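Local coordinates for protein homospermidine synthase (Legionella pneumophila subsp. pneumophila str. Philadelphia 1, PDB 2PH5) that is thought to make homospermidine as an NAD-binding transferase, with a Rossmann-type nucleotide domain joined to a saccharopine dehydrogenase-like C-terminal domain, at residues A[211-216]-A[350-355]; A[221-226]-A[324-329]; A[238-243]-A[295-300]; A[269-274]-A[289-294]. All blocks are in the same frame, centred on the assembly; numbering follows the deposited sequence.

Contact 1 of 4, residues A[211-216]-A[350-355]; sequences QVTYPP and NEIIDG
The flat amide of Q211 meets I352 through OE1, which lies 3.1 Å from the methyl CD1 of I352. The other flat group is the ring of Y214: CG is anti to the backbone N (chi1 175°), and the ring meets Y214 of the second subunit edge-to-face, while CB of Y214 rests 3.9 Å from CG2 of I353. The I352 side chain also lies against T213; the side chain of T213 crosses it at about a right angle, with CG2 of T213 3.6 Å from CB of I352.

Three backbone bonds join the antiparallel chains: V212 N to D354 O (3.0 Å), I353 N to V212 O (3.1 Å) and Y214 N to E351 O (2.8 Å). The I353 N to V212 O bond is bent (140° at the hydrogen), in keeping with a weakly bonded pairing at the ends of strands 202-213 and 352-364. V212 and D354 point the same way, with CG2 of V212 beside CB of D354. G355, with phi at 107°, has no CB to hold off Q211, and the two CA atoms come within 4.0 Å.

The polar ends find their partners elsewhere: Q211 NE2 on D209 and T392, Q211 OE1 on A391 N, T213 OG1 on D326, E351 on L349 N and R346, and D354 on Q380. Across the contact itself, then, the chemistry is backbone bonding reinforced by methyl packing, and V212, Y214 and I353 also pack on the second subunit.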
loop_
_atom_site.group_PDB
_atom_site.type_symbol
_atom_site.label_atom_id
_atom_site.label_comp_id
_atom_site.label_asym_id
_atom_site.label_seq_id
_atom_site.Cartn_x
_atom_site.Cartn_y
_atom_site.Cartn_z
ATOM N N GLN A 211 -5.099 12.534 -5.256
ATOM C CA GLN A 211 -6.424 12.447 -5.856
ATOM C C GLN A 211 -7.128 11.151 -5.446
ATOM O O GLN A 211 -6.610 10.063 -5.679
ATOM C CB GLN A 211 -6.317 12.563 -7.385
ATOM C CG GLN A 211 -5.634 13.878 -7.807
ATOM C CD GLN A 211 -5.338 13.972 -9.291
ATOM O OE1 GLN A 211 -6.207 14.350 -10.098
ATOM N NE2 GLN A 211 -4.103 13.624 -9.669
ATOM N N VAL A 212 -8.285 11.283 -4.795
ATOM C CA VAL A 212 -9.073 10.127 -4.369
ATOM C C VAL A 212 -10.255 9.977 -5.316
ATOM O O VAL A 212 -10.575 10.901 -6.062
ATOM C CB VAL A 212 -9.615 10.270 -2.930
ATOM C CG1 VAL A 212 -8.472 10.196 -1.942
ATOM C CG2 VAL A 212 -10.387 11.570 -2.784
ATOM N N THR A 213 -10.927 8.831 -5.261
ATOM C CA THR A 213 -12.024 8.580 -6.184
ATOM C C THR A 213 -13.255 7.871 -5.644
ATOM O O THR A 213 -13.280 7.389 -4.512
ATOM C CB THR A 213 -11.550 7.717 -7.337
ATOM O OG1 THR A 213 -11.104 6.465 -6.807
ATOM C CG2 THR A 213 -10.409 8.383 -8.087
ATOM N N TYR A 214 -14.269 7.797 -6.502
ATOM C CA TYR A 214 -15.519 7.124 -6.206
ATOM C C TYR A 214 -16.135 6.643 -7.527
ATOM O O TYR A 214 -16.234 7.397 -8.491
ATOM C CB TYR A 214 -16.494 8.064 -5.494
ATOM C CG TYR A 214 -17.842 7.419 -5.286
ATOM C CD1 TYR A 214 -18.059 6.511 -4.239
ATOM C CD2 TYR A 214 -18.875 7.627 -6.200
ATOM C CE1 TYR A 214 -19.273 5.821 -4.119
ATOM C CE2 TYR A 214 -20.079 6.945 -6.089
ATOM C CZ TYR A 214 -20.270 6.043 -5.055
ATOM O OH TYR A 214 -21.442 5.338 -5.005
ATOM N N PRO A 215 -16.552 5.367 -7.591
ATOM C CA PRO A 215 -16.500 4.340 -6.542
ATOM C C PRO A 215 -15.059 3.895 -6.250
ATOM O O PRO A 215 -14.136 4.220 -6.999
ATOM C CB PRO A 215 -17.332 3.213 -7.141
ATOM C CG PRO A 215 -16.940 3.288 -8.579
ATOM C CD PRO A 215 -17.024 4.783 -8.861
ATOM N N PRO A 216 -14.854 3.130 -5.164
ATOM C CA PRO A 216 -13.525 2.643 -4.774
ATOM C C PRO A 216 -12.865 1.779 -5.851
ATOM O O PRO A 216 -13.458 1.498 -6.893
ATOM C CB PRO A 216 -13.810 1.827 -3.512
ATOM C CG PRO A 216 -15.065 2.437 -2.976
ATOM C CD PRO A 216 -15.876 2.655 -4.218
ATOM N N ASN A 350 -13.041 11.270 -14.270
ATOM C CA ASN A 350 -14.296 11.747 -13.709
ATOM C C ASN A 350 -14.596 11.157 -12.338
ATOM O O ASN A 350 -15.251 11.799 -11.520
ATOM C CB ASN A 350 -15.455 11.438 -14.655
ATOM C CG ASN A 350 -15.299 12.112 -15.996
ATOM O OD1 ASN A 350 -14.765 13.222 -16.084
ATOM N ND2 ASN A 350 -15.771 11.454 -17.050
ATOM N N GLU A 351 -14.119 9.947 -12.071
ATOM C CA GLU A 351 -14.398 9.351 -10.780
ATOM C C GLU A 351 -13.679 9.986 -9.596
ATOM O O GLU A 351 -14.067 9.759 -8.449
ATOM C CB GLU A 351 -14.147 7.840 -10.794
ATOM C CG GLU A 351 -12.834 7.393 -11.390
ATOM C CD GLU A 351 -12.905 7.166 -12.898
ATOM O OE1 GLU A 351 -12.870 8.161 -13.659
ATOM O OE2 GLU A 351 -12.998 5.986 -13.315
ATOM N N ILE A 352 -12.652 10.795 -9.841
ATOM C CA ILE A 352 -11.984 11.398 -8.702
ATOM C C ILE A 352 -12.848 12.531 -8.158
ATOM O O ILE A 352 -13.358 13.357 -8.908
ATOM C CB ILE A 352 -10.536 11.890 -9.038
ATOM C CG1 ILE A 352 -10.447 13.400 -8.936
ATOM C CG2 ILE A 352 -10.112 11.436 -10.420
ATOM C CD1 ILE A 352 -9.044 13.856 -8.862
ATOM N N ILE A 353 -13.020 12.558 -6.843
ATOM C CA ILE A 353 -13.867 13.556 -6.210
ATOM C C ILE A 353 -13.131 14.635 -5.417
ATOM O O ILE A 353 -13.681 15.703 -5.169
ATOM C CB ILE A 353 -14.867 12.861 -5.278
ATOM C CG1 ILE A 353 -14.127 12.280 -4.063
ATOM C CG2 ILE A 353 -15.598 11.773 -6.047
ATOM C CD1 ILE A 353 -14.964 11.393 -3.155
ATOM N N ASP A 354 -11.892 14.366 -5.024
ATOM C CA ASP A 354 -11.143 15.331 -4.234
ATOM C C ASP A 354 -9.650 15.080 -4.405
ATOM O O ASP A 354 -9.241 14.091 -5.024
ATOM C CB ASP A 354 -11.527 15.171 -2.757
ATOM C CG ASP A 354 -11.090 16.341 -1.900
ATOM O OD1 ASP A 354 -10.810 16.114 -0.705
ATOM O OD2 ASP A 354 -11.034 17.488 -2.396
ATOM N N GLY A 355 -8.837 15.984 -3.868
ATOM C CA GLY A 355 -7.397 15.804 -3.950
ATOM C C GLY A 355 -6.633 16.704 -4.899
ATOM O O GLY A 355 -7.208 17.515 -5.624
#

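Contact 2 of 4, residues A[221-226]-A[324-329]; sequences EFVNTW and CPDARL
V223 and A327 mark where strand 221-224 passes helix 325-329, the segments running nearly antiparallel (152°) with their axes 6.4 Å apart at the closest approach. The carbonyl of V223 points into the first turn of the helix and receives a CA-H...O contact from A327, with V223 O and A327 CA 3.1 Å apart.

On one flank the side chains of V223 and D326 lie side by side, CG1 of V223 against CB of D326, whose OD1 is bonded to T213. On the other, N224 has CG anti to the backbone N (chi1 -169°), and its OD1 reaches the methyl of A327 at 3.5 Å. T225 offers CG2 to the sulfur of C324 at 3.8 Å, while its OG1 bonds to D209 and T392.

C324 occupies the N-cap position, and its SG accepts a weak capping bond from A327 N at 3.5 Å. A water joins the segments just before the helix: it accepts from C324 N (2.9 Å) and donates to T225 OG1 (2.8 Å). It also lies beside N224 OD1, at a doubtfully short distance on which nothing rests.

The touching residues are all buried; strand 221-224 pairs with 344-347, and C324 and P325 pack on strand 202-213. Strand and helix are thus held by a water bridge and close packing, not by direct bonds: V223 O sits against A327, 3.3 Å from A327 N, but at an angle too poor for a hydrogen bond.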
loop_
_atom_site.group_PDB
_atom_site.type_symbol
_atom_site.label_atom_id
_atom_site.label_comp_id
_atom_site.label_asym_id
_atom_site.label_seq_id
_atom_site.Cartn_x
_atom_site.Cartn_y
_atom_site.Cartn_z
ATOM N N GLU A 221 -7.373 -4.739 -11.206
ATOM C CA GLU A 221 -7.170 -3.628 -12.118
ATOM C C GLU A 221 -6.130 -2.675 -11.576
ATOM O O GLU A 221 -6.017 -2.489 -10.367
ATOM C CB GLU A 221 -8.486 -2.879 -12.329
ATOM C CG GLU A 221 -8.875 -1.982 -11.168
ATOM C CD GLU A 221 -10.216 -1.288 -11.378
ATOM O OE1 GLU A 221 -10.574 -1.030 -12.550
ATOM O OE2 GLU A 221 -10.900 -0.992 -10.369
ATOM N N PHE A 222 -5.357 -2.082 -12.476
ATOM C CA PHE A 222 -4.352 -1.115 -12.071
ATOM C C PHE A 222 -4.967 0.262 -12.348
ATOM O O PHE A 222 -5.250 0.607 -13.497
ATOM C CB PHE A 222 -3.062 -1.320 -12.868
ATOM C CG PHE A 222 -1.860 -0.662 -12.248
ATOM C CD1 PHE A 222 -1.673 0.717 -12.347
ATOM C CD2 PHE A 222 -0.922 -1.416 -11.538
ATOM C CE1 PHE A 222 -0.569 1.337 -11.750
ATOM C CE2 PHE A 222 0.184 -0.806 -10.938
ATOM C CZ PHE A 222 0.363 0.575 -11.043
ATOM N N VAL A 223 -5.194 1.027 -11.284
ATOM C CA VAL A 223 -5.799 2.348 -11.388
ATOM C C VAL A 223 -4.771 3.454 -11.140
ATOM O O VAL A 223 -3.986 3.396 -10.189
ATOM C CB VAL A 223 -6.979 2.473 -10.388
ATOM C CG1 VAL A 223 -7.770 3.753 -10.642
ATOM C CG2 VAL A 223 -7.896 1.270 -10.538
ATOM N N ASN A 224 -4.778 4.465 -12.004
ATOM C CA ASN A 224 -3.821 5.551 -11.883
ATOM C C ASN A 224 -4.347 6.831 -12.512
ATOM O O ASN A 224 -5.233 6.807 -13.369
ATOM C CB ASN A 224 -2.495 5.138 -12.529
ATOM C CG ASN A 224 -1.361 6.100 -12.212
ATOM O OD1 ASN A 224 -1.337 6.736 -11.158
ATOM N ND2 ASN A 224 -0.401 6.196 -13.128
ATOM N N THR A 225 -3.805 7.956 -12.070
ATOM C CA THR A 225 -4.231 9.236 -12.591
ATOM C C THR A 225 -3.688 9.455 -13.990
ATOM O O THR A 225 -4.088 10.389 -14.680
ATOM C CB THR A 225 -3.801 10.351 -11.652
ATOM O OG1 THR A 225 -2.416 10.196 -11.327
ATOM C CG2 THR A 225 -4.632 10.280 -10.361
ATOM N N TRP A 226 -2.763 8.591 -14.397
ATOM C CA TRP A 226 -2.190 8.641 -15.739
ATOM C C TRP A 226 -2.005 7.211 -16.223
ATOM O O TRP A 226 -2.491 6.278 -15.583
ATOM C CB TRP A 226 -0.857 9.387 -15.774
ATOM C CG TRP A 226 0.124 8.984 -14.729
ATOM C CD1 TRP A 226 0.035 9.227 -13.393
ATOM C CD2 TRP A 226 1.381 8.325 -14.937
ATOM N NE1 TRP A 226 1.158 8.768 -12.751
ATOM C CE2 TRP A 226 2.002 8.211 -13.669
ATOM C CE3 TRP A 226 2.044 7.823 -16.068
ATOM C CZ2 TRP A 226 3.262 7.613 -13.500
ATOM C CZ3 TRP A 226 3.301 7.228 -15.895
ATOM C CH2 TRP A 226 3.891 7.132 -14.619
ATOM N N CYS A 324 -1.302 8.318 -6.469
ATOM C CA CYS A 324 -2.594 8.455 -5.819
ATOM C C CYS A 324 -2.885 7.156 -5.074
ATOM O O CYS A 324 -2.508 6.077 -5.529
ATOM C CB CYS A 324 -3.675 8.723 -6.856
ATOM S SG CYS A 324 -3.915 7.350 -7.973
ATOM N N PRO A 325 -3.559 7.238 -3.916
ATOM C CA PRO A 325 -3.868 6.028 -3.143
ATOM C C PRO A 325 -4.306 4.807 -3.960
ATOM O O PRO A 325 -3.980 3.672 -3.600
ATOM C CB PRO A 325 -4.935 6.504 -2.146
ATOM C CG PRO A 325 -5.422 7.812 -2.703
ATOM C CD PRO A 325 -4.199 8.417 -3.319
ATOM N N ASP A 326 -5.035 5.033 -5.050
ATOM C CA ASP A 326 -5.481 3.928 -5.894
ATOM C C ASP A 326 -4.293 3.275 -6.594
ATOM O O ASP A 326 -4.264 2.052 -6.775
ATOM C CB ASP A 326 -6.492 4.413 -6.937
ATOM C CG ASP A 326 -7.899 4.556 -6.376
ATOM O OD1 ASP A 326 -8.757 5.134 -7.075
ATOM O OD2 ASP A 326 -8.155 4.086 -5.247
ATOM N N ALA A 327 -3.316 4.086 -6.994
ATOM C CA ALA A 327 -2.128 3.555 -7.653
ATOM C C ALA A 327 -1.254 2.860 -6.603
ATOM O O ALA A 327 -0.444 1.999 -6.937
ATOM C CB ALA A 327 -1.345 4.674 -8.337
ATOM N N ARG A 328 -1.423 3.234 -5.335
ATOM C CA ARG A 328 -0.659 2.618 -4.253
ATOM C C ARG A 328 -1.194 1.220 -4.057
ATOM O O ARG A 328 -0.431 0.256 -3.944
ATOM C CB ARG A 328 -0.811 3.404 -2.958
ATOM C CG ARG A 328 -0.270 4.806 -3.045
ATOM C CD ARG A 328 -0.681 5.643 -1.832
ATOM N NE ARG A 328 -0.666 7.057 -2.180
ATOM C CZ ARG A 328 -1.174 8.025 -1.433
ATOM N NH1 ARG A 328 -1.107 9.283 -1.861
ATOM N NH2 ARG A 328 -1.739 7.736 -0.264
ATOM N N LEU A 329 -2.515 1.117 -4.029
ATOM C CA LEU A 329 -3.174 -0.167 -3.879
ATOM C C LEU A 329 -2.832 -1.011 -5.104
ATOM O O LEU A 329 -2.639 -2.219 -4.997
ATOM C CB LEU A 329 -4.696 0.017 -3.786
ATOM C CG LEU A 329 -5.257 0.774 -2.582
ATOM C CD1 LEU A 329 -6.761 0.994 -2.748
ATOM C CD2 LEU A 329 -4.988 -0.005 -1.313
HETATM O O HOH W 1 -1.398 8.446 -9.343
#

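Contact 3 of 4, residues A[238-243]-A[295-300]; sequences PAEIGW and ETISLT
E240 and G242 of strand 238-242 face T296, I297 and T300 of helix 295-302, an alpha/beta layer packing within the saccharopine dehydrogenase-like C-terminal domain. Strand and helix segments run almost parallel, 9° apart in direction, with axes 7.9 Å from each other; the strand pairs antiparallel with 264-267, and G242 also bonds through its backbone to V317.

Van der Waals contact dominates. The E240 chain is fully extended, CG anti to the backbone N (chi1 -171°), and crosses I297 at about a right angle. Its carboxylate oxygen OE2 comes to 3.3 Å from CD1 of I297 and also lies 3.6 Å from CB of T296, a carboxylate pressed against hydrocarbon. T296 turns CG2 toward the backbone of the strand, 3.9 Å from G242 N. I297 packs further on C263 and A264, while T300 reaches R314 and V317 of strand 311-322.

Polar links are indirect. A water bonds to T296 OG1 at 2.7 Å and lies within a long 3.2 Å of E240 O, to which it appears to donate, although other acceptors compete for its protons.

Within the helix, T296 O is gripped by two donors of T300, the backbone N and the hydroxyl, which reach it from opposite faces of its carbonyl plane. The hydroxyl bond is 2.7 Å from T300 OG1 to T296 O, and that same OG1 rests 3.6 Å from the CA of G242, where the strand carries no side chain.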
loop_
_atom_site.group_PDB
_atom_site.type_symbol
_atom_site.label_atom_id
_atom_site.label_comp_id
_atom_site.label_asym_id
_atom_site.label_seq_id
_atom_site.Cartn_x
_atom_site.Cartn_y
_atom_site.Cartn_z
ATOM N N PRO A 238 15.003 -1.512 -12.827
ATOM C CA PRO A 238 15.847 -1.290 -11.650
ATOM C C PRO A 238 16.051 0.186 -11.300
ATOM O O PRO A 238 16.151 1.034 -12.185
ATOM C CB PRO A 238 17.150 -1.987 -12.031
ATOM C CG PRO A 238 17.197 -1.826 -13.527
ATOM C CD PRO A 238 15.769 -2.124 -13.930
ATOM N N ALA A 239 16.116 0.484 -10.002
ATOM C CA ALA A 239 16.310 1.854 -9.527
ATOM C C ALA A 239 17.497 2.549 -10.208
ATOM O O ALA A 239 18.612 2.017 -10.220
ATOM C CB ALA A 239 16.506 1.853 -8.009
ATOM N N GLU A 240 17.242 3.730 -10.776
ATOM C CA GLU A 240 18.266 4.529 -11.461
ATOM C C GLU A 240 18.551 5.796 -10.659
ATOM O O GLU A 240 17.630 6.537 -10.311
ATOM C CB GLU A 240 17.808 4.909 -12.871
ATOM C CG GLU A 240 18.901 5.550 -13.719
ATOM C CD GLU A 240 18.413 5.943 -15.101
ATOM O OE1 GLU A 240 18.059 5.043 -15.893
ATOM O OE2 GLU A 240 18.378 7.152 -15.397
ATOM N N ILE A 241 19.828 6.054 -10.384
ATOM C CA ILE A 241 20.208 7.204 -9.570
ATOM C C ILE A 241 21.443 7.977 -10.038
ATOM O O ILE A 241 22.473 7.383 -10.356
ATOM C CB ILE A 241 20.471 6.746 -8.122
ATOM C CG1 ILE A 241 19.343 5.833 -7.642
ATOM C CG2 ILE A 241 20.605 7.950 -7.211
ATOM C CD1 ILE A 241 19.659 5.094 -6.359
ATOM N N GLY A 242 21.332 9.303 -10.072
ATOM C CA GLY A 242 22.469 10.130 -10.448
ATOM C C GLY A 242 23.346 10.197 -9.209
ATOM O O GLY A 242 22.926 10.731 -8.180
ATOM N N TRP A 243 24.555 9.647 -9.283
ATOM C CA TRP A 243 25.435 9.640 -8.118
ATOM C C TRP A 243 26.140 10.967 -7.856
ATOM O O TRP A 243 26.951 11.414 -8.661
ATOM C CB TRP A 243 26.474 8.532 -8.244
ATOM C CG TRP A 243 26.885 7.961 -6.918
ATOM C CD1 TRP A 243 28.158 7.709 -6.492
ATOM C CD2 TRP A 243 26.017 7.529 -5.862
ATOM N NE1 TRP A 243 28.138 7.144 -5.239
ATOM C CE2 TRP A 243 26.837 7.021 -4.829
ATOM C CE3 TRP A 243 24.625 7.520 -5.689
ATOM C CZ2 TRP A 243 26.311 6.508 -3.637
ATOM C CZ3 TRP A 243 24.103 7.012 -4.504
ATOM C CH2 TRP A 243 24.948 6.512 -3.492
ATOM N N GLU A 295 14.890 11.887 -17.569
ATOM C CA GLU A 295 15.572 13.124 -17.207
ATOM C C GLU A 295 16.474 13.040 -15.973
ATOM O O GLU A 295 16.820 14.068 -15.385
ATOM C CB GLU A 295 14.542 14.249 -17.015
ATOM C CG GLU A 295 14.750 15.454 -17.939
ATOM C CD GLU A 295 13.750 16.578 -17.698
ATOM O OE1 GLU A 295 13.878 17.635 -18.351
ATOM O OE2 GLU A 295 12.839 16.410 -16.864
ATOM N N THR A 296 16.846 11.829 -15.571
ATOM C CA THR A 296 17.722 11.678 -14.415
ATOM C C THR A 296 19.166 11.870 -14.869
ATOM O O THR A 296 19.915 12.642 -14.276
ATOM C CB THR A 296 17.590 10.283 -13.762
ATOM O OG1 THR A 296 16.240 10.081 -13.336
ATOM C CG2 THR A 296 18.514 10.167 -12.563
ATOM N N ILE A 297 19.545 11.174 -15.934
ATOM C CA ILE A 297 20.897 11.271 -16.453
ATOM C C ILE A 297 21.164 12.623 -17.109
ATOM O O ILE A 297 22.236 13.210 -16.942
ATOM C CB ILE A 297 21.169 10.163 -17.474
ATOM C CG1 ILE A 297 20.787 8.810 -16.870
ATOM C CG2 ILE A 297 22.633 10.196 -17.903
ATOM C CD1 ILE A 297 21.323 8.573 -15.470
ATOM N N SER A 298 20.179 13.113 -17.853
ATOM C CA SER A 298 20.305 14.393 -18.532
ATOM C C SER A 298 20.455 15.543 -17.533
ATOM O O SER A 298 21.267 16.443 -17.739
ATOM C CB SER A 298 19.093 14.630 -19.435
ATOM O OG SER A 298 17.889 14.602 -18.687
ATOM N N LEU A 299 19.686 15.517 -16.451
ATOM C CA LEU A 299 19.778 16.576 -15.452
ATOM C C LEU A 299 21.093 16.503 -14.695
ATOM O O LEU A 299 21.745 17.522 -14.475
ATOM C CB LEU A 299 18.620 16.493 -14.452
ATOM C CG LEU A 299 17.255 16.912 -14.990
ATOM C CD1 LEU A 299 16.183 16.715 -13.929
ATOM C CD2 LEU A 299 17.321 18.364 -15.434
ATOM N N THR A 300 21.478 15.298 -14.294
ATOM C CA THR A 300 22.720 15.111 -13.552
ATOM C C THR A 300 23.916 15.688 -14.315
ATOM O O THR A 300 24.679 16.486 -13.765
ATOM C CB THR A 300 22.966 13.621 -13.250
ATOM O OG1 THR A 300 21.896 13.116 -12.446
ATOM C CG2 THR A 300 24.273 13.440 -12.505
HETATM O O HOH W 2 16.171 7.432 -12.959
#

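Contact 4 of 4, residues A[269-274]-A[289-294]; sequences RPSAGV and FLITHA
L290 sits at the centre of an inverse gamma turn, and the turn is pinned to the neighbouring loop by its own N-H: L290 N donates to V274 O at 2.9 Å in a nearly straight bond (164°). The tight turn, closed weakly by I291 N on F289 O, brings L290 O to 3.1 Å from CB of S271, which lies to one side of the carbonyl direction.

S271, in the short 3-10 segment 271-273, meets L290, I291 and T292. Its CB touches CG2 of T292 at 3.5 Å, while OG, set between the backbone N and the carbonyl carbon (chi1 70°), passes near I291 CA and bonds to E234 O. One residue on, the carbonyl of A272 approaches the ring of F289 at its edge and in its plane, 3.2 Å from CD2; the same oxygen is held by K335 NZ. Edge hydrogens of an aromatic ring carry slight positive charge, so this approach is probably mildly favourable. V274 and L290 complete the packing, their side chains side by side with CG1 of V274 3.8 Å from CD2 of L290.

The touching residues are all buried, and apart from the 3-10 segment the chain here is mostly loop, connecting strand 264-267 to 275-278 and strand 286-289 to helix 295-302. A239, E240 and I241 of strand 238-242 touch V274, T292 and L290 respectively. L290 and I291 rest on strand 311-322, and S271 and A272 bond to E234 and G235 at helix 228-236.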
loop_
_atom_site.group_PDB
_atom_site.type_symbol
_atom_site.label_atom_id
_atom_site.label_comp_id
_atom_site.label_asym_id
_atom_site.label_seq_id
_atom_site.Cartn_x
_atom_site.Cartn_y
_atom_site.Cartn_z
ATOM N N ARG A 269 17.135 -4.388 -6.887
ATOM C CA ARG A 269 15.689 -4.334 -6.683
ATOM C C ARG A 269 14.967 -3.408 -7.672
ATOM O O ARG A 269 15.541 -2.423 -8.136
ATOM C CB ARG A 269 15.416 -3.893 -5.243
ATOM C CG ARG A 269 16.176 -4.733 -4.225
ATOM C CD ARG A 269 15.898 -4.310 -2.806
ATOM N NE ARG A 269 14.493 -4.476 -2.463
ATOM C CZ ARG A 269 13.996 -4.274 -1.248
ATOM N NH1 ARG A 269 14.797 -3.896 -0.258
ATOM N NH2 ARG A 269 12.700 -4.445 -1.024
ATOM N N PRO A 270 13.705 -3.732 -8.026
ATOM C CA PRO A 270 12.913 -2.911 -8.960
ATOM C C PRO A 270 12.649 -1.560 -8.300
ATOM O O PRO A 270 12.528 -1.482 -7.077
ATOM C CB PRO A 270 11.617 -3.706 -9.131
ATOM C CG PRO A 270 12.014 -5.110 -8.827
ATOM C CD PRO A 270 12.982 -4.966 -7.674
ATOM N N SER A 271 12.542 -0.506 -9.104
ATOM C CA SER A 271 12.328 0.834 -8.565
ATOM C C SER A 271 11.110 0.913 -7.637
ATOM O O SER A 271 11.133 1.615 -6.611
ATOM C CB SER A 271 12.219 1.863 -9.702
ATOM O OG SER A 271 11.024 1.720 -10.449
ATOM N N ALA A 272 10.056 0.178 -7.985
ATOM C CA ALA A 272 8.845 0.153 -7.170
ATOM C C ALA A 272 9.092 -0.574 -5.839
ATOM O O ALA A 272 8.225 -0.607 -4.961
ATOM C CB ALA A 272 7.712 -0.533 -7.937
ATOM N N GLY A 273 10.275 -1.164 -5.693
ATOM C CA GLY A 273 10.608 -1.874 -4.469
ATOM C C GLY A 273 11.615 -1.123 -3.606
ATOM O O GLY A 273 12.137 -1.665 -2.632
ATOM N N VAL A 274 11.889 0.124 -3.978
ATOM C CA VAL A 274 12.822 0.983 -3.259
ATOM C C VAL A 274 12.100 2.256 -2.799
ATOM O O VAL A 274 11.480 2.952 -3.604
ATOM C CB VAL A 274 14.003 1.426 -4.164
ATOM C CG1 VAL A 274 15.070 2.117 -3.330
ATOM C CG2 VAL A 274 14.587 0.229 -4.905
ATOM N N PHE A 289 8.251 6.230 -3.831
ATOM C CA PHE A 289 8.870 5.140 -4.572
ATOM C C PHE A 289 9.976 5.762 -5.413
ATOM O O PHE A 289 9.785 6.834 -5.996
ATOM C CB PHE A 289 7.863 4.451 -5.512
ATOM C CG PHE A 289 6.812 3.653 -4.805
ATOM C CD1 PHE A 289 5.647 4.267 -4.351
ATOM C CD2 PHE A 289 7.002 2.295 -4.558
ATOM C CE1 PHE A 289 4.680 3.544 -3.655
ATOM C CE2 PHE A 289 6.046 1.560 -3.864
ATOM C CZ PHE A 289 4.879 2.187 -3.408
ATOM N N LEU A 290 11.127 5.101 -5.471
ATOM C CA LEU A 290 12.249 5.601 -6.258
ATOM C C LEU A 290 12.101 5.147 -7.715
ATOM O O LEU A 290 12.988 4.509 -8.282
ATOM C CB LEU A 290 13.568 5.108 -5.648
ATOM C CG LEU A 290 14.952 5.478 -6.219
ATOM C CD1 LEU A 290 14.970 6.826 -6.889
ATOM C CD2 LEU A 290 15.953 5.429 -5.073
ATOM N N ILE A 291 10.948 5.483 -8.292
ATOM C CA ILE A 291 10.609 5.168 -9.672
ATOM C C ILE A 291 11.629 5.792 -10.606
ATOM O O ILE A 291 11.960 6.962 -10.483
ATOM C CB ILE A 291 9.199 5.711 -10.047
ATOM C CG1 ILE A 291 8.166 4.588 -9.999
ATOM C CG2 ILE A 291 9.196 6.273 -11.455
ATOM C CD1 ILE A 291 8.018 3.954 -8.671
ATOM N N THR A 292 12.111 5.008 -11.556
ATOM C CA THR A 292 13.107 5.475 -12.509
ATOM C C THR A 292 12.543 6.467 -13.538
ATOM O O THR A 292 11.328 6.555 -13.725
ATOM C CB THR A 292 13.672 4.273 -13.266
ATOM O OG1 THR A 292 12.651 3.730 -14.112
ATOM C CG2 THR A 292 14.115 3.193 -12.289
ATOM N N HIS A 293 13.426 7.222 -14.193
ATOM C CA HIS A 293 13.002 8.156 -15.249
ATOM C C HIS A 293 14.105 8.507 -16.246
ATOM O O HIS A 293 15.268 8.130 -16.075
ATOM C CB HIS A 293 12.403 9.436 -14.661
ATOM C CG HIS A 293 10.922 9.563 -14.873
ATOM N ND1 HIS A 293 10.357 9.755 -16.117
ATOM C CD2 HIS A 293 9.891 9.525 -13.997
ATOM C CE1 HIS A 293 9.045 9.833 -15.996
ATOM N NE2 HIS A 293 8.734 9.696 -14.719
ATOM N N ALA A 294 13.732 9.233 -17.294
ATOM C CA ALA A 294 14.685 9.607 -18.336
ATOM C C ALA A 294 15.547 10.800 -17.961
ATOM O O ALA A 294 16.776 10.732 -18.023
ATOM C CB ALA A 294 13.939 9.895 -19.639
#

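How the contacts relate
Followed from the N terminus, the four contacts nest without crossing, all within the region assigned to the saccharopine dehydrogenase C-terminal family. Contact 1 closes the widest loop, from 211-216 to 350-355; contact 2 lies within it, then contact 3, and the shortest closure, contact 4, lies innermost. They form two touching pairs. Contacts 1 and 2 meet where T213 OG1 probably bonds to D326 OD1, tying the mixed sheet to helix 325-336 and the short strand 221-224. Contacts 3 and 4 touch where CG2 of T292 packs on P238 O; contact 3 joins strand 238-242 to helix 295-302, and contact 4 joins the loop after strand 264-267 to the one before that helix. Between contacts 2 and 4 the nearest atoms are about 5 Å apart.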